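Local coordinates for hypothetical membrane spanning protein (Thermus thermophilus, PDB 2VPZ), which is probably the membrane-embedded, quinone-binding subunit of a polysulfide reductase complex, passing electrons between the quinone pool and its partner subunits, at residues C[32-37]-C[158-163]; C[162-165]-C[170-173]; C[166-171]-C[223-228]; C[185-190]-C[212-217]. One frame throughout, in Å; residues are numbered along the deposited sequence.

Interaction 1 of 4, residues C[32-37]-C[158-163]; sequences ALLAAL and VLALGL
Leu34 on helix 16-41 and Ala160 on helix 148-166 form the nearest pair of CA atoms between segments 32-37 and 158-163, 7.8 Å apart. Both segments are helical throughout and keep their own backbone bonds, among them Ala36 N to Ala32 O and Gly162 N to Val158 O. The contact is made by apolar side chains. Leu34 carries it from its side. Its CG stands anti to the carbonyl carbon (chi1 -68°), and the isobutyl group reaches across to the other helix. There CD1 does most of the touching: it lies 4.0 Å from Leu161 CD2 and 4.4 Å from Ala160 CB, with Ala160 O close by at 4.1 Å. The second branch follows, Leu34 CD2 being 4.1 Å from the same Leu161 CD2, so one methyl of Leu161 meets both branches of Leu34. The CB of Leu161 does not aim at the other helix, and its branched end makes the approach while the two leucines cross obliquely. Leu161 also touches Pro175 and Leu179 of helix 175-189, while Leu33 packs on helix 117-136. All three contacting residues are buried, as expected for apolar helix-helix packing inside a polytopic membrane bundle.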
loop_
_atom_site.group_PDB
_atom_site.type_symbol
_atom_site.label_atom_id
_atom_site.label_comp_id
_atom_site.label_asym_id
_atom_site.label_seq_id
_atom_site.Cartn_x
_atom_site.Cartn_y
_atom_site.Cartn_z
ATOM N N ALA C 32 20.837 12.857 -47.699
ATOM C CA ALA C 32 21.781 13.909 -47.318
ATOM C C ALA C 32 23.119 13.241 -46.848
ATOM O O ALA C 32 24.181 13.861 -46.937
ATOM C CB ALA C 32 21.207 14.804 -46.172
ATOM N N LEU C 33 23.065 11.993 -46.365
ATOM C CA LEU C 33 24.299 11.284 -45.954
ATOM C C LEU C 33 25.056 10.848 -47.236
ATOM O O LEU C 33 26.282 10.985 -47.325
ATOM C CB LEU C 33 24.021 10.043 -45.037
ATOM C CG LEU C 33 25.277 9.245 -44.584
ATOM C CD1 LEU C 33 26.075 10.037 -43.537
ATOM C CD2 LEU C 33 24.901 7.863 -44.021
ATOM N N LEU C 34 24.306 10.338 -48.218
ATOM C CA LEU C 34 24.846 9.941 -49.513
ATOM C C LEU C 34 25.524 11.148 -50.210
ATOM O O LEU C 34 26.669 11.039 -50.666
ATOM C CB LEU C 34 23.757 9.351 -50.419
ATOM C CG LEU C 34 23.209 7.992 -49.948
ATOM C CD1 LEU C 34 22.571 7.249 -51.137
ATOM C CD2 LEU C 34 24.347 7.147 -49.320
ATOM N N ALA C 35 24.839 12.284 -50.292
ATOM C CA ALA C 35 25.416 13.480 -50.905
ATOM C C ALA C 35 26.717 13.918 -50.177
ATOM O O ALA C 35 27.685 14.342 -50.824
ATOM C CB ALA C 35 24.401 14.652 -50.933
ATOM N N ALA C 36 26.752 13.803 -48.848
ATOM C CA ALA C 36 27.935 14.177 -48.042
ATOM C C ALA C 36 29.163 13.267 -48.308
ATOM O O ALA C 36 30.269 13.750 -48.565
ATOM C CB ALA C 36 27.584 14.174 -46.516
ATOM N N LEU C 37 28.945 11.951 -48.236
ATOM C CA LEU C 37 29.966 10.941 -48.500
ATOM C C LEU C 37 30.465 11.007 -49.973
ATOM O O LEU C 37 31.595 10.605 -50.273
ATOM C CB LEU C 37 29.446 9.512 -48.177
ATOM C CG LEU C 37 29.152 9.101 -46.712
ATOM C CD1 LEU C 37 28.665 7.643 -46.632
ATOM C CD2 LEU C 37 30.409 9.277 -45.849
ATOM N N VAL C 158 18.221 2.001 -45.649
ATOM C CA VAL C 158 17.631 1.127 -46.657
ATOM C C VAL C 158 16.746 1.990 -47.643
ATOM O O VAL C 158 16.712 1.723 -48.854
ATOM C CB VAL C 158 16.790 -0.020 -45.991
ATOM C CG1 VAL C 158 16.206 -0.943 -47.053
ATOM C CG2 VAL C 158 17.685 -0.819 -45.002
ATOM N N LEU C 159 16.076 3.037 -47.141
ATOM C CA LEU C 159 15.263 3.939 -47.995
ATOM C C LEU C 159 16.137 4.758 -48.975
ATOM O O LEU C 159 15.837 4.817 -50.163
ATOM C CB LEU C 159 14.377 4.913 -47.179
ATOM C CG LEU C 159 13.237 4.324 -46.327
ATOM C CD1 LEU C 159 12.409 5.437 -45.665
ATOM C CD2 LEU C 159 12.340 3.437 -47.195
ATOM N N ALA C 160 17.188 5.397 -48.475
ATOM C CA ALA C 160 18.065 6.186 -49.338
ATOM C C ALA C 160 18.796 5.345 -50.420
ATOM O O ALA C 160 18.800 5.711 -51.610
ATOM C CB ALA C 160 19.103 6.991 -48.502
ATOM N N LEU C 161 19.398 4.229 -50.016
ATOM C CA LEU C 161 20.132 3.335 -50.926
ATOM C C LEU C 161 19.202 2.608 -51.932
ATOM O O LEU C 161 19.603 2.313 -53.074
ATOM C CB LEU C 161 21.006 2.326 -50.134
ATOM C CG LEU C 161 22.228 2.889 -49.352
ATOM C CD1 LEU C 161 22.798 1.849 -48.356
ATOM C CD2 LEU C 161 23.313 3.349 -50.347
ATOM N N GLY C 162 17.973 2.334 -51.499
ATOM C CA GLY C 162 16.969 1.710 -52.341
ATOM C C GLY C 162 16.567 2.655 -53.475
ATOM O O GLY C 162 16.326 2.222 -54.610
ATOM N N LEU C 163 16.513 3.954 -53.167
ATOM C CA LEU C 163 16.184 5.050 -54.109
ATOM C C LEU C 163 17.376 5.241 -55.108
ATOM O O LEU C 163 17.182 5.287 -56.340
ATOM C CB LEU C 163 15.890 6.373 -53.341
ATOM C CG LEU C 163 15.161 7.582 -53.953
ATOM C CD1 LEU C 163 16.094 8.797 -54.027
ATOM C CD2 LEU C 163 14.599 7.242 -55.348
#

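Interaction 2 of 4, residues C[162-165]-C[170-173]; sequences GLAA and PWAL
Ala164, near the end of helix 148-166, meets segment 170-173 through purely apolar contacts. Its CB faces the returning chain and touches two groups there: Trp171 CH2 at 4.0 Å and Ala172 CB at 4.1 Å. The alanine pair is methyl against methyl, each CB pointing toward the other segment. Trp171 gets there differently. Its CB starts out away from the helix, yet CG is placed between the backbone N and the carbonyl carbon (chi1 53°), and the indole swings back until the far corner of its six-membered ring comes up to Ala164 CB at an oblique angle. These contacts close the short connection that turns the chain from helix 148-166 toward helix 175-189, the link of an alpha-helical hairpin between two predicted transmembrane helices. Aromatic and polar contacts of the tryptophan lie beyond the pair of segments. Its ring meets that of Tyr49 with the planes at about 60°, and NE1 hydrogen-bonds to Glu45 OE2, which fixes the indole at its polar corner while the opposite, hydrocarbon part packs on the helix. Helix 16-41 adds to the apolar surroundings, with Leu38 against the indole.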
loop_
_atom_site.group_PDB
_atom_site.type_symbol
_atom_site.label_atom_id
_atom_site.label_comp_id
_atom_site.label_asym_id
_atom_site.label_seq_id
_atom_site.Cartn_x
_atom_site.Cartn_y
_atom_site.Cartn_z
ATOM N N GLY C 162 17.973 2.334 -51.499
ATOM C CA GLY C 162 16.969 1.710 -52.341
ATOM C C GLY C 162 16.567 2.655 -53.475
ATOM O O GLY C 162 16.326 2.222 -54.610
ATOM N N LEU C 163 16.513 3.954 -53.167
ATOM C CA LEU C 163 16.184 5.050 -54.109
ATOM C C LEU C 163 17.376 5.241 -55.108
ATOM O O LEU C 163 17.182 5.287 -56.340
ATOM C CB LEU C 163 15.890 6.373 -53.341
ATOM C CG LEU C 163 15.161 7.582 -53.953
ATOM C CD1 LEU C 163 16.094 8.797 -54.027
ATOM C CD2 LEU C 163 14.599 7.242 -55.348
ATOM N N ALA C 164 18.591 5.325 -54.556
ATOM C CA ALA C 164 19.838 5.465 -55.323
ATOM C C ALA C 164 19.975 4.355 -56.374
ATOM O O ALA C 164 20.425 4.612 -57.496
ATOM C CB ALA C 164 21.075 5.441 -54.363
ATOM N N ALA C 165 19.585 3.128 -56.018
ATOM C CA ALA C 165 19.643 1.967 -56.923
ATOM C C ALA C 165 18.556 1.965 -58.019
ATOM O O ALA C 165 18.731 1.344 -59.072
ATOM C CB ALA C 165 19.586 0.644 -56.126
ATOM N N PRO C 170 25.539 2.624 -59.631
ATOM C CA PRO C 170 26.238 1.329 -59.463
ATOM C C PRO C 170 26.697 0.864 -58.033
ATOM O O PRO C 170 26.653 -0.342 -57.710
ATOM C CB PRO C 170 27.397 1.394 -60.479
ATOM C CG PRO C 170 27.167 2.668 -61.313
ATOM C CD PRO C 170 26.381 3.573 -60.377
ATOM N N TRP C 171 27.157 1.830 -57.236
ATOM C CA TRP C 171 27.617 1.711 -55.818
ATOM C C TRP C 171 26.363 1.922 -54.903
ATOM O O TRP C 171 25.930 3.000 -54.748
ATOM C CB TRP C 171 28.567 2.850 -55.469
ATOM C CG TRP C 171 27.933 4.227 -55.817
ATOM C CD1 TRP C 171 28.155 4.961 -56.949
ATOM C CD2 TRP C 171 26.894 4.954 -55.080
ATOM N NE1 TRP C 171 27.332 6.066 -56.966
ATOM C CE2 TRP C 171 26.551 6.079 -55.839
ATOM C CE3 TRP C 171 26.212 4.738 -53.852
ATOM C CZ2 TRP C 171 25.552 7.005 -55.417
ATOM C CZ3 TRP C 171 25.218 5.630 -53.435
ATOM C CH2 TRP C 171 24.899 6.755 -54.221
ATOM N N ALA C 172 25.779 0.896 -54.312
ATOM C CA ALA C 172 24.577 1.065 -53.480
ATOM C C ALA C 172 23.801 -0.269 -53.459
ATOM O O ALA C 172 23.257 -0.630 -52.405
ATOM C CB ALA C 172 23.655 2.231 -54.028
ATOM N N LEU C 173 23.763 -1.000 -54.569
ATOM C CA LEU C 173 23.065 -2.323 -54.568
ATOM C C LEU C 173 23.776 -3.373 -53.698
ATOM O O LEU C 173 23.176 -4.416 -53.398
ATOM C CB LEU C 173 22.783 -2.971 -55.976
ATOM C CG LEU C 173 22.183 -4.410 -55.850
ATOM C CD1 LEU C 173 20.687 -4.374 -55.446
ATOM C CD2 LEU C 173 22.374 -5.204 -57.154
#

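Interaction 3 of 4, residues C[166-171]-C[223-228]; sequences LLKSPW and QERLAP
Leu166 packs on Pro228 where helix 148-166 ends in a Schellman motif, with Lys168 as its C-prime residue at positive phi (61°). Two backbone bonds define the motif: Ser169 N reaches back to Ala164 O, and Lys168 N to Ala165 O. The chain opposite, 223-228, is mostly turn and leads into helix 227-245; Gln223 O accepts from both Leu226 N and Ala227 N. From CB outward, the side chain of Leu166 closes in on that helix start step by step. CB is still 4.8 Å from Pro228 CB. CG, set anti to the carbonyl carbon (chi1 -72°), comes to 3.6 Å from the same proline atom. At the fork the branches differ: CD1 stays 4.3 Å from Pro228 CB, whereas CD2 presses on it at 3.5 Å and also lies 4.0 Å from Pro228 CG. CD2 further borders Arg225, sitting at the edge of the guanidinium, near its plane, by NE and NH2. Beyond these partners Leu166 touches Trp229 and Leu232, so the leucine rests on the first turns of helix 227-245. Lys168 crosses Arg225 at about a right angle on the surface. Both ends are probably positively charged, which would disfavour a closer approach of the charged groups, and the lysine meets the aliphatic part of the arginine chain: Lys168 NZ lies 3.5 Å from Arg225 CG, but 4.6 Å from Arg225 NE.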
loop_
_atom_site.group_PDB
_atom_site.type_symbol
_atom_site.label_atom_id
_atom_site.label_comp_id
_atom_site.label_asym_id
_atom_site.label_seq_id
_atom_site.Cartn_x
_atom_site.Cartn_y
_atom_site.Cartn_z
ATOM N N LEU C 166 17.428 2.638 -57.777
ATOM C CA LEU C 166 16.358 2.733 -58.777
ATOM C C LEU C 166 16.835 3.781 -59.848
ATOM O O LEU C 166 16.597 3.609 -61.053
ATOM C CB LEU C 166 14.992 3.089 -58.123
ATOM C CG LEU C 166 14.310 1.961 -57.294
ATOM C CD1 LEU C 166 13.020 2.464 -56.608
ATOM C CD2 LEU C 166 14.002 0.758 -58.201
ATOM N N LEU C 167 17.546 4.810 -59.378
ATOM C CA LEU C 167 18.146 5.866 -60.204
ATOM C C LEU C 167 19.443 5.311 -60.905
ATOM O O LEU C 167 20.225 6.052 -61.513
ATOM C CB LEU C 167 18.452 7.133 -59.355
ATOM C CG LEU C 167 17.286 7.722 -58.524
ATOM C CD1 LEU C 167 17.669 9.083 -57.912
ATOM C CD2 LEU C 167 16.027 7.876 -59.398
ATOM N N LYS C 168 19.635 3.992 -60.804
ATOM C CA LYS C 168 20.755 3.245 -61.402
ATOM C C LYS C 168 22.217 3.563 -60.990
ATOM O O LYS C 168 23.153 3.288 -61.750
ATOM C CB LYS C 168 20.609 3.219 -62.946
ATOM C CG LYS C 168 19.376 2.449 -63.517
ATOM C CD LYS C 168 19.377 0.926 -63.238
ATOM C CE LYS C 168 18.012 0.289 -63.566
ATOM N NZ LYS C 168 17.714 -0.941 -62.760
ATOM N N SER C 169 22.423 4.158 -59.811
ATOM C CA SER C 169 23.791 4.418 -59.331
ATOM C C SER C 169 24.359 2.998 -59.027
ATOM O O SER C 169 23.741 2.226 -58.270
ATOM C CB SER C 169 23.799 5.331 -58.077
ATOM O OG SER C 169 23.258 6.605 -58.358
ATOM N N PRO C 170 25.539 2.624 -59.631
ATOM C CA PRO C 170 26.238 1.329 -59.463
ATOM C C PRO C 170 26.697 0.864 -58.033
ATOM O O PRO C 170 26.653 -0.342 -57.710
ATOM C CB PRO C 170 27.397 1.394 -60.479
ATOM C CG PRO C 170 27.167 2.668 -61.313
ATOM C CD PRO C 170 26.381 3.573 -60.377
ATOM N N TRP C 171 27.157 1.830 -57.236
ATOM C CA TRP C 171 27.617 1.711 -55.818
ATOM C C TRP C 171 26.363 1.922 -54.903
ATOM O O TRP C 171 25.930 3.000 -54.748
ATOM C CB TRP C 171 28.567 2.850 -55.469
ATOM C CG TRP C 171 27.933 4.227 -55.817
ATOM C CD1 TRP C 171 28.155 4.961 -56.949
ATOM C CD2 TRP C 171 26.894 4.954 -55.080
ATOM N NE1 TRP C 171 27.332 6.066 -56.966
ATOM C CE2 TRP C 171 26.551 6.079 -55.839
ATOM C CE3 TRP C 171 26.212 4.738 -53.852
ATOM C CZ2 TRP C 171 25.552 7.005 -55.417
ATOM C CZ3 TRP C 171 25.218 5.630 -53.435
ATOM C CH2 TRP C 171 24.899 6.755 -54.221
ATOM N N GLN C 223 15.840 -11.346 -57.252
ATOM C CA GLN C 223 15.908 -10.765 -58.617
ATOM C C GLN C 223 16.369 -9.270 -58.546
ATOM O O GLN C 223 15.844 -8.477 -57.750
ATOM C CB GLN C 223 14.538 -10.906 -59.397
ATOM C CG GLN C 223 14.533 -10.554 -60.955
ATOM C CD GLN C 223 14.688 -11.763 -61.919
ATOM O OE1 GLN C 223 14.772 -12.917 -61.495
ATOM N NE2 GLN C 223 14.712 -11.481 -63.234
ATOM N N GLU C 224 17.391 -8.958 -59.350
ATOM C CA GLU C 224 18.035 -7.634 -59.506
ATOM C C GLU C 224 17.061 -6.421 -59.484
ATOM O O GLU C 224 17.178 -5.583 -58.596
ATOM C CB GLU C 224 18.917 -7.586 -60.788
ATOM C CG GLU C 224 19.908 -6.385 -60.939
ATOM C CD GLU C 224 21.134 -6.493 -60.020
ATOM O OE1 GLU C 224 21.001 -7.063 -58.918
ATOM O OE2 GLU C 224 22.225 -5.990 -60.402
ATOM N N ARG C 225 16.096 -6.304 -60.400
ATOM C CA ARG C 225 15.212 -5.133 -60.337
ATOM C C ARG C 225 13.911 -5.170 -59.458
ATOM O O ARG C 225 13.051 -4.283 -59.563
ATOM C CB ARG C 225 14.927 -4.526 -61.759
ATOM C CG ARG C 225 15.070 -2.966 -61.806
ATOM C CD ARG C 225 13.916 -2.271 -62.581
ATOM N NE ARG C 225 13.201 -1.184 -61.886
ATOM C CZ ARG C 225 12.278 -0.402 -62.452
ATOM N NH1 ARG C 225 11.962 -0.586 -63.722
ATOM N NH2 ARG C 225 11.653 0.553 -61.758
ATOM N N LEU C 226 13.767 -6.191 -58.594
ATOM C CA LEU C 226 12.656 -6.286 -57.580
ATOM C C LEU C 226 13.292 -5.821 -56.265
ATOM O O LEU C 226 12.643 -5.234 -55.389
ATOM C CB LEU C 226 12.109 -7.708 -57.284
ATOM C CG LEU C 226 11.531 -8.742 -58.251
ATOM C CD1 LEU C 226 11.287 -10.089 -57.528
ATOM C CD2 LEU C 226 10.231 -8.215 -58.914
ATOM N N ALA C 227 14.576 -6.151 -56.125
ATOM C CA ALA C 227 15.390 -5.845 -54.944
ATOM C C ALA C 227 15.197 -4.411 -54.334
ATOM O O ALA C 227 15.103 -4.341 -53.104
ATOM C CB ALA C 227 16.869 -6.201 -55.197
ATOM N N PRO C 228 15.250 -3.285 -55.130
ATOM C CA PRO C 228 15.014 -1.984 -54.473
ATOM C C PRO C 228 13.539 -1.703 -54.048
ATOM O O PRO C 228 13.279 -0.979 -53.072
ATOM C CB PRO C 228 15.462 -0.942 -55.496
ATOM C CG PRO C 228 16.535 -1.607 -56.253
ATOM C CD PRO C 228 16.047 -3.096 -56.352
#

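Interaction 4 of 4, residues C[185-190]-C[212-217]; sequences LLALLY and LFLLLG
Leu188 N and Leu189 N both donate to Leu185 O, each at 3.2 Å, the bond from Leu188 being weak; this shared acceptor belongs to the last turn of helix 175-189. Ala187, just before Leu188, supplies another polar link: its O accepts a hydrogen bond from the OH of Tyr210, the first residue of helix 210-217. The contact itself is apolar and centres on Leu214, whose CB points at the opposite helix. With CG anti to the carbonyl carbon (chi1 -74°), its two methyls reach neighbouring residues. CD2 meets Ala187 CB at 3.8 Å, while CD1 touches Leu188 CD1 at 3.7 Å, methyl against methyl, and lies 4.1 Å from Leu188 CA. The two leucine side chains cross at about a right angle. An alanine in place of Leu214 would take away both methyls, which is likely to open a gap in front of Ala187 and leave Leu188 CD1 without its mate. The CA atoms of Leu188 and Leu214 are 7.3 Å apart. Elsewhere on segment 185-190, Leu185, Leu186 and Leu189 pack against a second subunit, another copy of this protein, while Leu186 also touches helix 148-166. The arrangement is leucine- and alanine-based packing between two predicted transmembrane helices of the bundle, close to a subunit interface.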
loop_
_atom_site.group_PDB
_atom_site.type_symbol
_atom_site.label_atom_id
_atom_site.label_comp_id
_atom_site.label_asym_id
_atom_site.label_seq_id
_atom_site.Cartn_x
_atom_site.Cartn_y
_atom_site.Cartn_z
ATOM N N LEU C 185 17.213 -8.456 -39.627
ATOM C CA LEU C 185 17.566 -9.330 -38.517
ATOM C C LEU C 185 17.080 -8.673 -37.197
ATOM O O LEU C 185 16.380 -9.323 -36.418
ATOM C CB LEU C 185 19.075 -9.665 -38.440
ATOM C CG LEU C 185 19.416 -10.735 -37.366
ATOM C CD1 LEU C 185 18.642 -12.048 -37.638
ATOM C CD2 LEU C 185 20.931 -11.004 -37.317
ATOM N N LEU C 186 17.414 -7.403 -36.953
ATOM C CA LEU C 186 16.979 -6.672 -35.739
ATOM C C LEU C 186 15.407 -6.579 -35.644
ATOM O O LEU C 186 14.839 -6.654 -34.546
ATOM C CB LEU C 186 17.646 -5.260 -35.636
ATOM C CG LEU C 186 19.169 -5.067 -35.844
ATOM C CD1 LEU C 186 19.683 -3.772 -35.152
ATOM C CD2 LEU C 186 19.959 -6.289 -35.326
ATOM N N ALA C 187 14.723 -6.450 -36.786
ATOM C CA ALA C 187 13.257 -6.366 -36.837
ATOM C C ALA C 187 12.576 -7.699 -36.441
ATOM O O ALA C 187 11.478 -7.713 -35.863
ATOM C CB ALA C 187 12.759 -5.914 -38.251
ATOM N N LEU C 188 13.248 -8.807 -36.744
ATOM C CA LEU C 188 12.790 -10.164 -36.418
ATOM C C LEU C 188 13.021 -10.478 -34.911
ATOM O O LEU C 188 12.221 -11.185 -34.284
ATOM C CB LEU C 188 13.517 -11.220 -37.297
ATOM C CG LEU C 188 13.245 -12.707 -36.945
ATOM C CD1 LEU C 188 11.848 -13.115 -37.443
ATOM C CD2 LEU C 188 14.338 -13.615 -37.539
ATOM N N LEU C 189 14.091 -9.935 -34.329
ATOM C CA LEU C 189 14.393 -10.151 -32.907
ATOM C C LEU C 189 13.689 -9.094 -32.021
ATOM O O LEU C 189 13.683 -9.201 -30.800
ATOM C CB LEU C 189 15.915 -10.114 -32.640
ATOM C CG LEU C 189 16.878 -10.767 -33.658
ATOM C CD1 LEU C 189 18.336 -10.362 -33.377
ATOM C CD2 LEU C 189 16.726 -12.297 -33.643
ATOM N N TYR C 190 13.096 -8.084 -32.640
ATOM C CA TYR C 190 12.404 -7.040 -31.895
ATOM C C TYR C 190 11.302 -7.539 -30.914
ATOM O O TYR C 190 11.379 -7.249 -29.712
ATOM C CB TYR C 190 11.842 -5.951 -32.827
ATOM C CG TYR C 190 10.824 -5.038 -32.159
ATOM C CD1 TYR C 190 11.171 -4.241 -31.060
ATOM C CD2 TYR C 190 9.500 -4.993 -32.611
ATOM C CE1 TYR C 190 10.217 -3.415 -30.420
ATOM C CE2 TYR C 190 8.534 -4.174 -31.982
ATOM C CZ TYR C 190 8.892 -3.384 -30.886
ATOM O OH TYR C 190 7.939 -2.593 -30.270
ATOM N N LEU C 212 4.437 -9.802 -42.811
ATOM C CA LEU C 212 4.361 -9.592 -44.276
ATOM C C LEU C 212 5.502 -8.651 -44.722
ATOM O O LEU C 212 6.065 -8.814 -45.812
ATOM C CB LEU C 212 3.004 -8.992 -44.754
ATOM C CG LEU C 212 2.905 -8.626 -46.270
ATOM C CD1 LEU C 212 2.636 -9.896 -47.102
ATOM C CD2 LEU C 212 1.812 -7.563 -46.519
ATOM N N PHE C 213 5.849 -7.673 -43.881
ATOM C CA PHE C 213 6.939 -6.734 -44.158
ATOM C C PHE C 213 8.345 -7.380 -44.013
ATOM O O PHE C 213 9.290 -6.976 -44.715
ATOM C CB PHE C 213 6.755 -5.456 -43.320
ATOM C CG PHE C 213 5.625 -4.568 -43.783
ATOM C CD1 PHE C 213 5.375 -4.418 -45.152
ATOM C CD2 PHE C 213 4.791 -3.904 -42.875
ATOM C CE1 PHE C 213 4.306 -3.629 -45.623
ATOM C CE2 PHE C 213 3.721 -3.110 -43.325
ATOM C CZ PHE C 213 3.475 -2.976 -44.701
ATOM N N LEU C 214 8.438 -8.374 -43.120
ATOM C CA LEU C 214 9.652 -9.193 -42.894
ATOM C C LEU C 214 9.855 -10.066 -44.171
ATOM O O LEU C 214 10.936 -10.057 -44.770
ATOM C CB LEU C 214 9.539 -10.103 -41.634
ATOM C CG LEU C 214 9.632 -9.499 -40.214
ATOM C CD1 LEU C 214 9.726 -10.596 -39.121
ATOM C CD2 LEU C 214 10.855 -8.570 -40.140
ATOM N N LEU C 215 8.839 -10.816 -44.604
ATOM C CA LEU C 215 8.946 -11.606 -45.847
ATOM C C LEU C 215 9.310 -10.686 -47.030
ATOM O O LEU C 215 10.331 -10.865 -47.690
ATOM C CB LEU C 215 7.660 -12.389 -46.182
ATOM C CG LEU C 215 7.264 -13.617 -45.360
ATOM C CD1 LEU C 215 6.341 -14.543 -46.193
ATOM C CD2 LEU C 215 8.521 -14.391 -44.900
ATOM N N LEU C 216 8.460 -9.708 -47.312
ATOM C CA LEU C 216 8.694 -8.728 -48.388
ATOM C C LEU C 216 10.202 -8.377 -48.578
ATOM O O LEU C 216 10.799 -8.598 -49.649
ATOM C CB LEU C 216 7.914 -7.418 -48.155
ATOM C CG LEU C 216 6.721 -6.988 -49.022
ATOM C CD1 LEU C 216 7.005 -5.644 -49.740
ATOM C CD2 LEU C 216 6.391 -8.080 -50.053
ATOM N N GLY C 217 10.787 -7.814 -47.522
ATOM C CA GLY C 217 12.174 -7.398 -47.514
ATOM C C GLY C 217 13.209 -8.440 -47.904
ATOM O O GLY C 217 14.363 -8.100 -48.224
#

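Interactions 1, 2 and 3 form a continuous cluster around the end of helix 148-166. The centres of interactions 1 and 2 are about 8 Å apart and those of 2 and 3 about 6 Å. Leu34 CD1 joins the first two, lying 3.9 Å from Trp171 CZ3 and 4.0 Å from Ala164 CB. Pro228 joins the third, its CB 3.4 Å from Gly162 O and its CG 3.8 Å from Ala165 CB. Interaction 4 stands apart, its centre about 21 Å from each of the others, though it falls within the chain loop that interaction 3 closes. All four lie away from the quinone-binding residues His21 and Tyr130.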